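Local coordinates for dITP/XTP pyrophosphatase (Mycobacteroides abscessus, PDB 6WWD) that hydrolyses dITP and XTP to their monophosphates and diphosphate, and probably also ITP, so that non-canonical purine nucleotides are probably cleared from the nucleotide pool, at the interface of chains A and B. Coordinates in Å, arbitrary orientation; residue numbers count along the deposited sequence, not the author numbering. Chains: chain A/B, dITP/XTP pyrophosphatase.

Contacts 1 and 2 are neighbouring stretches of one seam, their C-alpha centres about 8 Å apart. Both use strand 134-145 of each chain and share B:Glu138 and B:Gly139. Contacts 3 and 4, with centres about 7 Å apart, share A:Leu20, B:Ala190 and B:Met194; their centres lie about 16 Å from that of contact 1 and 16 to 19 Å from that of contact 2. The enzyme is a homodimer, but this A-B pair is asymmetric: residue 194 packs on the partner's strand 134-145 from chain A and among strands from chain B. The centre of contact 2 lies about 7 Å from B:Asp72, the predicted catalytic residue.

Contact 1: the interface of chains A and B. Residues chain A 134-137, 194; chain B 121, 138-141.
The edge-to-edge pairing of strand 134-145 from both chains of this HAM1-family dimer forms the contact, with A:Val135, A:Val136 and A:Val137 running antiparallel to B:Trp141, B:Arg140 and B:Gly139. A:Val136 and B:Arg140 bond reciprocally through their backbones: A:Val136 N donates to B:Arg140 O at 3.0 Å, and B:Arg140 N donates to A:Val136 O at 2.8 Å. Their side chains lie alongside each other and point the same way, CG1 of A:Val136 resting 3.8 Å from CB of B:Arg140. Beyond CB, the arginine chain is extended as far as NE and turns back to its own strand, where NE donates to the carboxylate oxygen OE1 of B:Glu138 at 2.7 Å. This bond is nearly straight, 167° at the hydrogen, and doubles as a salt bridge. OE1 lies in the guanidinium plane, yet the donor meets it from above the carboxylate plane, which fixes the two flat groups at an angle. On the other side of the strand, CG of B:Trp141 is anti to the backbone N (chi1 -172°), which carries the indole obliquely across A:Val135, with CD1 4.0 Å from CG2. A:Met194, poorly ordered in this copy, brings its bent thioether over the B:Gly139–B:Trp141 stretch, with SD 3.6 Å from CB of B:Trp141. At the indole edge, in the ring plane, the backbone oxygen A:Glu134 O lies 3.8 Å from B:Trp141 CD1.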
loop_
_atom_site.group_PDB
_atom_site.type_symbol
_atom_site.label_atom_id
_atom_site.label_comp_id
_atom_site.label_asym_id
_atom_site.label_seq_id
_atom_site.Cartn_x
_atom_site.Cartn_y
_atom_site.Cartn_z
ATOM N N GLU A 134 11.317 14.246 -13.338
ATOM C CA GLU A 134 11.204 13.955 -11.906
ATOM C C GLU A 134 11.948 12.675 -11.560
ATOM O O GLU A 134 11.673 11.614 -12.133
ATOM C CB GLU A 134 9.747 13.800 -11.457
ATOM C CG GLU A 134 8.844 14.970 -11.786
ATOM C CD GLU A 134 7.442 14.807 -11.219
ATOM O OE1 GLU A 134 7.120 13.705 -10.725
ATOM O OE2 GLU A 134 6.672 15.791 -11.243
ATOM N N VAL A 135 12.859 12.771 -10.595
ATOM C CA VAL A 135 13.559 11.626 -10.031
ATOM C C VAL A 135 13.483 11.748 -8.519
ATOM O O VAL A 135 13.699 12.830 -7.963
ATOM C CB VAL A 135 15.035 11.561 -10.479
ATOM C CG1 VAL A 135 15.730 10.354 -9.841
ATOM C CG2 VAL A 135 15.140 11.490 -11.997
ATOM N N VAL A 136 13.178 10.652 -7.847
ATOM C CA VAL A 136 13.187 10.641 -6.394
ATOM C C VAL A 136 13.954 9.405 -5.944
ATOM O O VAL A 136 13.843 8.333 -6.552
ATOM C CB VAL A 136 11.758 10.680 -5.803
ATOM C CG1 VAL A 136 10.973 9.427 -6.171
ATOM C CG2 VAL A 136 11.799 10.879 -4.293
ATOM N N VAL A 137 14.774 9.570 -4.914
ATOM C CA VAL A 137 15.475 8.469 -4.276
ATOM C C VAL A 137 15.095 8.435 -2.798
ATOM O O VAL A 137 14.696 9.445 -2.208
ATOM C CB VAL A 137 17.002 8.576 -4.446
ATOM C CG1 VAL A 137 17.362 8.772 -5.919
ATOM C CG2 VAL A 137 17.567 9.696 -3.609
ATOM N N MET A 194 19.478 2.429 -12.328
ATOM C CA MET A 194 18.663 3.339 -13.134
ATOM C C MET A 194 19.258 4.739 -13.180
ATOM O O MET A 194 19.019 5.477 -14.145
ATOM C CB MET A 194 17.223 3.378 -12.610
ATOM C CG MET A 194 16.281 4.344 -13.316
ATOM S SD MET A 194 16.360 6.021 -12.638
ATOM C CE MET A 194 15.586 5.806 -11.053
ATOM N N PHE B 121 10.189 3.917 -13.764
ATOM C CA PHE B 121 11.270 2.945 -13.700
ATOM C C PHE B 121 11.890 3.028 -12.309
ATOM O O PHE B 121 12.173 4.121 -11.813
ATOM C CB PHE B 121 12.321 3.216 -14.772
ATOM C CG PHE B 121 12.026 2.584 -16.115
ATOM C CD1 PHE B 121 11.632 1.260 -16.218
ATOM C CD2 PHE B 121 12.201 3.317 -17.287
ATOM C CE1 PHE B 121 11.391 0.689 -17.479
ATOM C CE2 PHE B 121 11.953 2.762 -18.549
ATOM C CZ PHE B 121 11.554 1.451 -18.645
ATOM N N GLU B 138 16.440 3.079 -3.077
ATOM C CA GLU B 138 15.816 2.948 -4.387
ATOM C C GLU B 138 15.801 4.303 -5.077
ATOM O O GLU B 138 15.860 5.357 -4.426
ATOM C CB GLU B 138 14.395 2.369 -4.311
ATOM C CG GLU B 138 13.320 3.399 -4.047
ATOM C CD GLU B 138 11.919 2.811 -4.119
ATOM O OE1 GLU B 138 10.948 3.560 -3.834
ATOM O OE2 GLU B 138 11.796 1.601 -4.451
ATOM N N GLY B 139 15.788 4.254 -6.401
ATOM C CA GLY B 139 15.553 5.425 -7.228
ATOM C C GLY B 139 14.353 5.181 -8.121
ATOM O O GLY B 139 14.157 4.066 -8.613
ATOM N N ARG B 140 13.558 6.231 -8.336
ATOM C CA ARG B 140 12.372 6.186 -9.195
ATOM C C ARG B 140 12.447 7.302 -10.220
ATOM O O ARG B 140 12.583 8.472 -9.848
ATOM C CB ARG B 140 11.072 6.353 -8.397
ATOM C CG ARG B 140 10.837 5.233 -7.451
ATOM C CD ARG B 140 9.419 5.211 -6.856
ATOM N NE ARG B 140 9.363 4.027 -6.016
ATOM C CZ ARG B 140 8.552 2.998 -6.202
ATOM N NH1 ARG B 140 7.642 3.010 -7.182
ATOM N NH2 ARG B 140 8.637 1.970 -5.367
ATOM N N TRP B 141 12.345 6.943 -11.492
ATOM C CA TRP B 141 12.294 7.898 -12.601
ATOM C C TRP B 141 10.840 8.018 -13.031
ATOM O O TRP B 141 10.294 7.090 -13.629
ATOM C CB TRP B 141 13.173 7.401 -13.746
ATOM C CG TRP B 141 13.397 8.339 -14.929
ATOM C CD1 TRP B 141 13.242 9.684 -14.959
ATOM C CD2 TRP B 141 13.850 7.956 -16.240
ATOM N NE1 TRP B 141 13.550 10.171 -16.216
ATOM C CE2 TRP B 141 13.934 9.125 -17.014
ATOM C CE3 TRP B 141 14.165 6.728 -16.837
ATOM C CZ2 TRP B 141 14.340 9.111 -18.355
ATOM C CZ3 TRP B 141 14.575 6.716 -18.177
ATOM C CH2 TRP B 141 14.654 7.896 -18.912
#

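Contact 2: the interface of chains A and B. Residues chain A 138, 188-189, 192-193; chain B 123-125, 137-139.
A:Glu138 and B:Glu138 both place CG between the backbone N and the carbonyl carbon (chi1 84° and 85°) and extend beyond it, which sends both side chains the same general way from the paired strands, crossing obliquely, and brings CG to CG at 4.1 Å. Their carboxylate planes differ by 22°, and OE2 of A:Glu138 stands 4.0 Å from OE1 of B:Glu138. Such close like charges might favour proton uptake by one of them. Water 1 links the pair, 2.7 Å from A:Glu138 OE2 and a longer 3.3 Å from B:Glu138 OE1. The backbones of the same residues exchange hydrogen bonds, A:Glu138 N to B:Glu138 O at 3.0 Å and B:Glu138 N to A:Glu138 O at 2.9 Å. B:Val137 turns its two branches to different neighbours: CG2 packs 3.7 Å from CB of A:Leu188, while CG1 faces A:Ala189. A:Leu192, poorly ordered like A:Ala189 and A:Pro193, straddles two strands of chain B, its CD1 over B:Gly139 and its CD2 3.7 Å from SG of B:Cys125. The site sits where the two strands 134-145 meet, with the end of helix 175-191 of chain A and the segment after it, into 3-10 helix 193-195, over strands 118-128 and 134-145 of chain B.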
loop_
_atom_site.group_PDB
_atom_site.type_symbol
_atom_site.label_atom_id
_atom_site.label_comp_id
_atom_site.label_asym_id
_atom_site.label_seq_id
_atom_site.Cartn_x
_atom_site.Cartn_y
_atom_site.Cartn_z
ATOM N N GLU A 138 15.199 7.246 -2.203
ATOM C CA GLU A 138 15.083 7.118 -0.758
ATOM C C GLU A 138 16.063 6.061 -0.276
ATOM O O GLU A 138 16.419 5.143 -1.018
ATOM C CB GLU A 138 13.644 6.756 -0.325
ATOM C CG GLU A 138 13.338 5.253 -0.377
ATOM C CD GLU A 138 11.987 4.894 0.205
ATOM O OE1 GLU A 138 11.280 5.790 0.743
ATOM O OE2 GLU A 138 11.628 3.700 0.127
ATOM N N LEU A 188 25.383 3.087 -1.744
ATOM C CA LEU A 188 24.318 2.348 -2.416
ATOM C C LEU A 188 23.549 3.247 -3.377
ATOM O O LEU A 188 23.158 2.813 -4.470
ATOM C CB LEU A 188 23.372 1.744 -1.384
ATOM C CG LEU A 188 23.815 0.503 -0.630
ATOM C CD1 LEU A 188 22.721 0.123 0.341
ATOM C CD2 LEU A 188 24.071 -0.629 -1.619
ATOM N N ALA A 189 23.294 4.494 -2.970
ATOM C CA ALA A 189 22.565 5.424 -3.823
ATOM C C ALA A 189 23.327 5.698 -5.113
ATOM O O ALA A 189 22.715 5.863 -6.175
ATOM C CB ALA A 189 22.308 6.732 -3.073
ATOM N N LEU A 192 22.896 2.574 -7.705
ATOM C CA LEU A 192 21.592 2.348 -8.341
ATOM C C LEU A 192 21.686 2.326 -9.865
ATOM O O LEU A 192 22.016 3.343 -10.490
ATOM C CB LEU A 192 20.585 3.425 -7.921
ATOM C CG LEU A 192 20.084 3.409 -6.479
ATOM C CD1 LEU A 192 19.060 4.491 -6.268
ATOM C CD2 LEU A 192 19.477 2.057 -6.182
ATOM N N PRO A 193 21.404 1.171 -10.487
ATOM C CA PRO A 193 21.516 1.068 -11.959
ATOM C C PRO A 193 20.692 2.070 -12.769
ATOM O O PRO A 193 21.171 2.534 -13.814
ATOM C CB PRO A 193 21.066 -0.381 -12.226
ATOM C CG PRO A 193 21.443 -1.126 -10.974
ATOM C CD PRO A 193 21.227 -0.148 -9.841
ATOM N N SER B 123 14.767 1.347 -9.477
ATOM C CA SER B 123 15.973 0.561 -9.298
ATOM C C SER B 123 16.325 0.587 -7.815
ATOM O O SER B 123 16.447 1.668 -7.225
ATOM C CB SER B 123 17.096 1.117 -10.163
ATOM O OG SER B 123 18.268 0.381 -9.998
ATOM N N ALA B 124 16.386 -0.589 -7.195
ATOM C CA ALA B 124 16.699 -0.713 -5.778
ATOM C C ALA B 124 17.997 -1.483 -5.574
ATOM O O ALA B 124 18.302 -2.424 -6.316
ATOM C CB ALA B 124 15.564 -1.399 -5.011
ATOM N N CYS B 125 18.741 -1.083 -4.545
ATOM C CA CYS B 125 20.019 -1.670 -4.157
ATOM C C CYS B 125 19.999 -1.892 -2.658
ATOM O O CYS B 125 19.678 -0.964 -1.903
ATOM C CB CYS B 125 21.196 -0.757 -4.509
ATOM S SG CYS B 125 21.754 -0.856 -6.213
ATOM N N VAL B 137 18.258 1.170 -0.677
ATOM C CA VAL B 137 18.048 2.433 -1.371
ATOM C C VAL B 137 17.281 2.135 -2.654
ATOM O O VAL B 137 17.441 1.070 -3.254
ATOM C CB VAL B 137 19.391 3.148 -1.674
ATOM C CG1 VAL B 137 19.177 4.470 -2.416
ATOM C CG2 VAL B 137 20.173 3.383 -0.400
ATOM N N GLU B 138 16.440 3.079 -3.077
ATOM C CA GLU B 138 15.816 2.948 -4.387
ATOM C C GLU B 138 15.801 4.303 -5.077
ATOM O O GLU B 138 15.860 5.357 -4.426
ATOM C CB GLU B 138 14.395 2.369 -4.311
ATOM C CG GLU B 138 13.320 3.399 -4.047
ATOM C CD GLU B 138 11.919 2.811 -4.119
ATOM O OE1 GLU B 138 10.948 3.560 -3.834
ATOM O OE2 GLU B 138 11.796 1.601 -4.451
ATOM N N GLY B 139 15.788 4.254 -6.401
ATOM C CA GLY B 139 15.553 5.425 -7.228
ATOM C C GLY B 139 14.353 5.181 -8.121
ATOM O O GLY B 139 14.157 4.066 -8.613
HETATM O O HOH W 1 9.348 2.803 -1.107
#

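Contact 3: the interface of chains A and B. Residues chain A 15-16, 19-20, 23; chain B 190, 193-194, 197-198.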
loop_
_atom_site.group_PDB
_atom_site.type_symbol
_atom_site.label_atom_id
_atom_site.label_comp_id
_atom_site.label_asym_id
_atom_site.label_seq_id
_atom_site.Cartn_x
_atom_site.Cartn_y
_atom_site.Cartn_z
ATOM N N GLU A 15 26.483 20.930 2.576
ATOM C CA GLU A 15 26.703 19.509 2.341
ATOM C C GLU A 15 26.557 19.172 0.860
ATOM O O GLU A 15 27.363 18.413 0.305
ATOM C CB GLU A 15 25.722 18.692 3.182
ATOM N N LEU A 16 25.534 19.726 0.205
ATOM C CA LEU A 16 25.347 19.496 -1.225
ATOM C C LEU A 16 26.422 20.188 -2.060
ATOM O O LEU A 16 26.883 19.635 -3.068
ATOM C CB LEU A 16 23.951 19.954 -1.639
ATOM C CG LEU A 16 22.842 19.066 -1.075
ATOM C CD1 LEU A 16 21.460 19.591 -1.416
ATOM C CD2 LEU A 16 23.015 17.651 -1.596
ATOM N N VAL A 19 29.471 18.240 -2.333
ATOM C CA VAL A 19 29.319 17.105 -3.231
ATOM C C VAL A 19 29.490 17.515 -4.692
ATOM O O VAL A 19 29.973 16.719 -5.510
ATOM C CB VAL A 19 27.958 16.451 -2.953
ATOM C CG1 VAL A 19 27.432 15.709 -4.163
ATOM C CG2 VAL A 19 28.108 15.529 -1.779
ATOM N N LEU A 20 29.164 18.765 -5.040
ATOM C CA LEU A 20 29.409 19.227 -6.401
ATOM C C LEU A 20 30.894 19.420 -6.681
ATOM O O LEU A 20 31.300 19.388 -7.850
ATOM C CB LEU A 20 28.654 20.534 -6.646
ATOM C CG LEU A 20 27.133 20.405 -6.708
ATOM C CD1 LEU A 20 26.477 21.735 -7.001
ATOM C CD2 LEU A 20 26.777 19.398 -7.793
ATOM N N SER A 23 32.105 15.655 -7.116
ATOM C CA SER A 23 31.794 15.210 -8.468
ATOM C C SER A 23 32.716 15.875 -9.479
ATOM O O SER A 23 33.097 15.259 -10.481
ATOM C CB SER A 23 30.338 15.521 -8.807
ATOM O OG SER A 23 30.212 16.849 -9.302
ATOM N N ALA B 190 24.937 17.282 -12.406
ATOM C CA ALA B 190 25.098 18.008 -11.157
ATOM C C ALA B 190 24.046 17.642 -10.124
ATOM O O ALA B 190 24.326 17.686 -8.919
ATOM C CB ALA B 190 25.045 19.513 -11.423
ATOM N N PRO B 193 24.345 13.518 -8.109
ATOM C CA PRO B 193 25.121 13.408 -6.865
ATOM C C PRO B 193 24.428 14.036 -5.666
ATOM O O PRO B 193 24.619 13.568 -4.534
ATOM C CB PRO B 193 26.425 14.140 -7.207
ATOM C CG PRO B 193 26.572 13.974 -8.665
ATOM C CD PRO B 193 25.178 14.018 -9.219
ATOM N N MET B 194 23.662 15.112 -5.875
ATOM C CA MET B 194 22.984 15.777 -4.762
ATOM C C MET B 194 21.866 14.920 -4.174
ATOM O O MET B 194 21.605 14.991 -2.966
ATOM C CB MET B 194 22.438 17.133 -5.211
ATOM C CG MET B 194 23.499 18.103 -5.696
ATOM S SD MET B 194 22.785 19.653 -6.290
ATOM C CE MET B 194 22.301 20.409 -4.741
ATOM N N ASN B 197 23.946 12.318 -1.869
ATOM C CA ASN B 197 24.437 12.779 -0.570
ATOM C C ASN B 197 23.300 12.995 0.419
ATOM O O ASN B 197 23.430 12.676 1.608
ATOM C CB ASN B 197 25.238 14.070 -0.727
ATOM C CG ASN B 197 25.939 14.495 0.570
ATOM O OD1 ASN B 197 27.027 14.011 0.888
ATOM N ND2 ASN B 197 25.319 15.408 1.309
ATOM N N LEU B 198 22.179 13.543 -0.042
ATOM C CA LEU B 198 21.148 13.941 0.905
ATOM C C LEU B 198 20.399 12.744 1.494
ATOM O O LEU B 198 19.723 12.902 2.517
ATOM C CB LEU B 198 20.202 14.944 0.239
#
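Helix 10-23 of chain A packs against helix 184-198 of chain B, a helix-helix contact in the dimer of this HAM1-family enzyme. A:Leu16 and B:Met194 cross at about a right angle. The thioether bends at chi3 (73°), turning methyl CE alongside the leucine, 3.5 Å from CD1 and near CB as well. The other leucine branch, CD2, reaches the chain B backbone, 3.3 Å from the carbonyl oxygen of B:Met194. A:Val19 divides its branches between two residues one helical turn apart. CG1 lies 3.6 Å from CB of B:Pro193, on the ring of the proline, and CG2 sits against the amide group of B:Asn197, 3.4 Å from CG. That amide is brought across the valine by a side chain whose CG is anti to the backbone N (chi1 -172°), and it makes carbon contacts there; ND2 stays 3.8 Å from A:Glu15 O, too far for a hydrogen bond. A:Leu20 adds CD2 beside the B:Ala190 backbone, 4.0 Å from CA. No nitrogen or oxygen of one helix comes within bonding distance of the other side, so the contact rests on van der Waals packing, with the amide and backbone carbonyls of chain B against aliphatic carbons of chain A. At its edge, CB of A:Ser23 approaches CG of B:Pro193 at 4.1 Å, while the serine hydroxyl OG donates within its own helix to A:Leu20 O at 3.1 Å, from above the carbonyl plane.

Contact 4: the interface of chains A and B. Residues chain A 3, 5, 20, 30, 69; chain B 190, 194.
Methyl CE of B:Met194 forms the apolar centre, inserted among aliphatic side chains from three strands of chain A. A:Leu30 on strand 29-32 meets it tip to tip, with CD2 3.7 Å from CE and CD1 at 4.1 Å. A:Val5 on strand 2-5 crosses the thioether at a slant and offers CG2, 4.1 Å from CE, while CG2 of A:Val69 on strand 67-77 marks a looser limit, 4.4 Å from CE. Sulphur SD is flanked by A:Ile3, whose side chain slides past the methionine in the opposite direction and brings CD1 to 4.1 Å. The methionine reaches this depth because CG is anti to the carbonyl carbon (chi1 -61°) and the next torsion is extended (chi2 177°), carrying sulphur straight out from helix 184-198 before the last bend. Outward from this centre, A:Leu20 closes the flank towards the helix, and the B:Ala190 carbonyl lies at the rim beside it, with no cross-chain polar bond there. The chain A residues here bury 64 Å² of B:Met194. This buried methionine probably anchors helix 184-198 of chain B on chain A, whereas A:Met194 takes a different place in this asymmetric pair.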
loop_
_atom_site.group_PDB
_atom_site.type_symbol
_atom_site.label_atom_id
_atom_site.label_comp_id
_atom_site.label_asym_id
_atom_site.label_seq_id
_atom_site.Cartn_x
_atom_site.Cartn_y
_atom_site.Cartn_z
ATOM N N ILE A 3 20.673 25.912 -9.090
ATOM C CA ILE A 3 19.839 24.835 -8.572
ATOM C C ILE A 3 19.318 25.273 -7.211
ATOM O O ILE A 3 20.110 25.613 -6.323
ATOM C CB ILE A 3 20.614 23.519 -8.439
ATOM C CG1 ILE A 3 21.059 23.011 -9.807
ATOM C CG2 ILE A 3 19.774 22.482 -7.694
ATOM C CD1 ILE A 3 21.779 21.680 -9.719
ATOM N N VAL A 5 17.885 24.626 -3.609
ATOM C CA VAL A 5 17.764 23.662 -2.521
ATOM C C VAL A 5 16.555 24.084 -1.692
ATOM O O VAL A 5 16.575 25.125 -1.023
ATOM C CB VAL A 5 19.046 23.602 -1.676
ATOM C CG1 VAL A 5 18.892 22.669 -0.473
ATOM C CG2 VAL A 5 20.214 23.144 -2.525
ATOM N N LEU A 20 29.164 18.765 -5.040
ATOM C CA LEU A 20 29.409 19.227 -6.401
ATOM C C LEU A 20 30.894 19.420 -6.681
ATOM O O LEU A 20 31.300 19.388 -7.850
ATOM C CB LEU A 20 28.654 20.534 -6.646
ATOM C CG LEU A 20 27.133 20.405 -6.708
ATOM C CD1 LEU A 20 26.477 21.735 -7.001
ATOM C CD2 LEU A 20 26.777 19.398 -7.793
ATOM N N LEU A 30 24.406 27.065 -6.158
ATOM C CA LEU A 30 23.296 26.618 -5.328
ATOM C C LEU A 30 22.595 27.811 -4.695
ATOM O O LEU A 30 23.234 28.762 -4.245
ATOM C CB LEU A 30 23.771 25.647 -4.248
ATOM C CG LEU A 30 24.471 24.394 -4.783
ATOM C CD1 LEU A 30 24.843 23.460 -3.653
ATOM C CD2 LEU A 30 23.565 23.686 -5.767
ATOM N N VAL A 69 16.003 20.584 -5.713
ATOM C CA VAL A 69 16.196 19.398 -4.886
ATOM C C VAL A 69 15.500 19.630 -3.552
ATOM O O VAL A 69 15.572 20.730 -2.991
ATOM C CB VAL A 69 17.691 19.090 -4.681
ATOM C CG1 VAL A 69 17.868 17.866 -3.808
ATOM C CG2 VAL A 69 18.382 18.889 -6.031
ATOM N N ALA B 190 24.937 17.282 -12.406
ATOM C CA ALA B 190 25.098 18.008 -11.157
ATOM C C ALA B 190 24.046 17.642 -10.124
ATOM O O ALA B 190 24.326 17.686 -8.919
ATOM C CB ALA B 190 25.045 19.513 -11.423
ATOM N N MET B 194 23.662 15.112 -5.875
ATOM C CA MET B 194 22.984 15.777 -4.762
ATOM C C MET B 194 21.866 14.920 -4.174
ATOM O O MET B 194 21.605 14.991 -2.966
ATOM C CB MET B 194 22.438 17.133 -5.211
ATOM C CG MET B 194 23.499 18.103 -5.696
ATOM S SD MET B 194 22.785 19.653 -6.290
ATOM C CE MET B 194 22.301 20.409 -4.741
#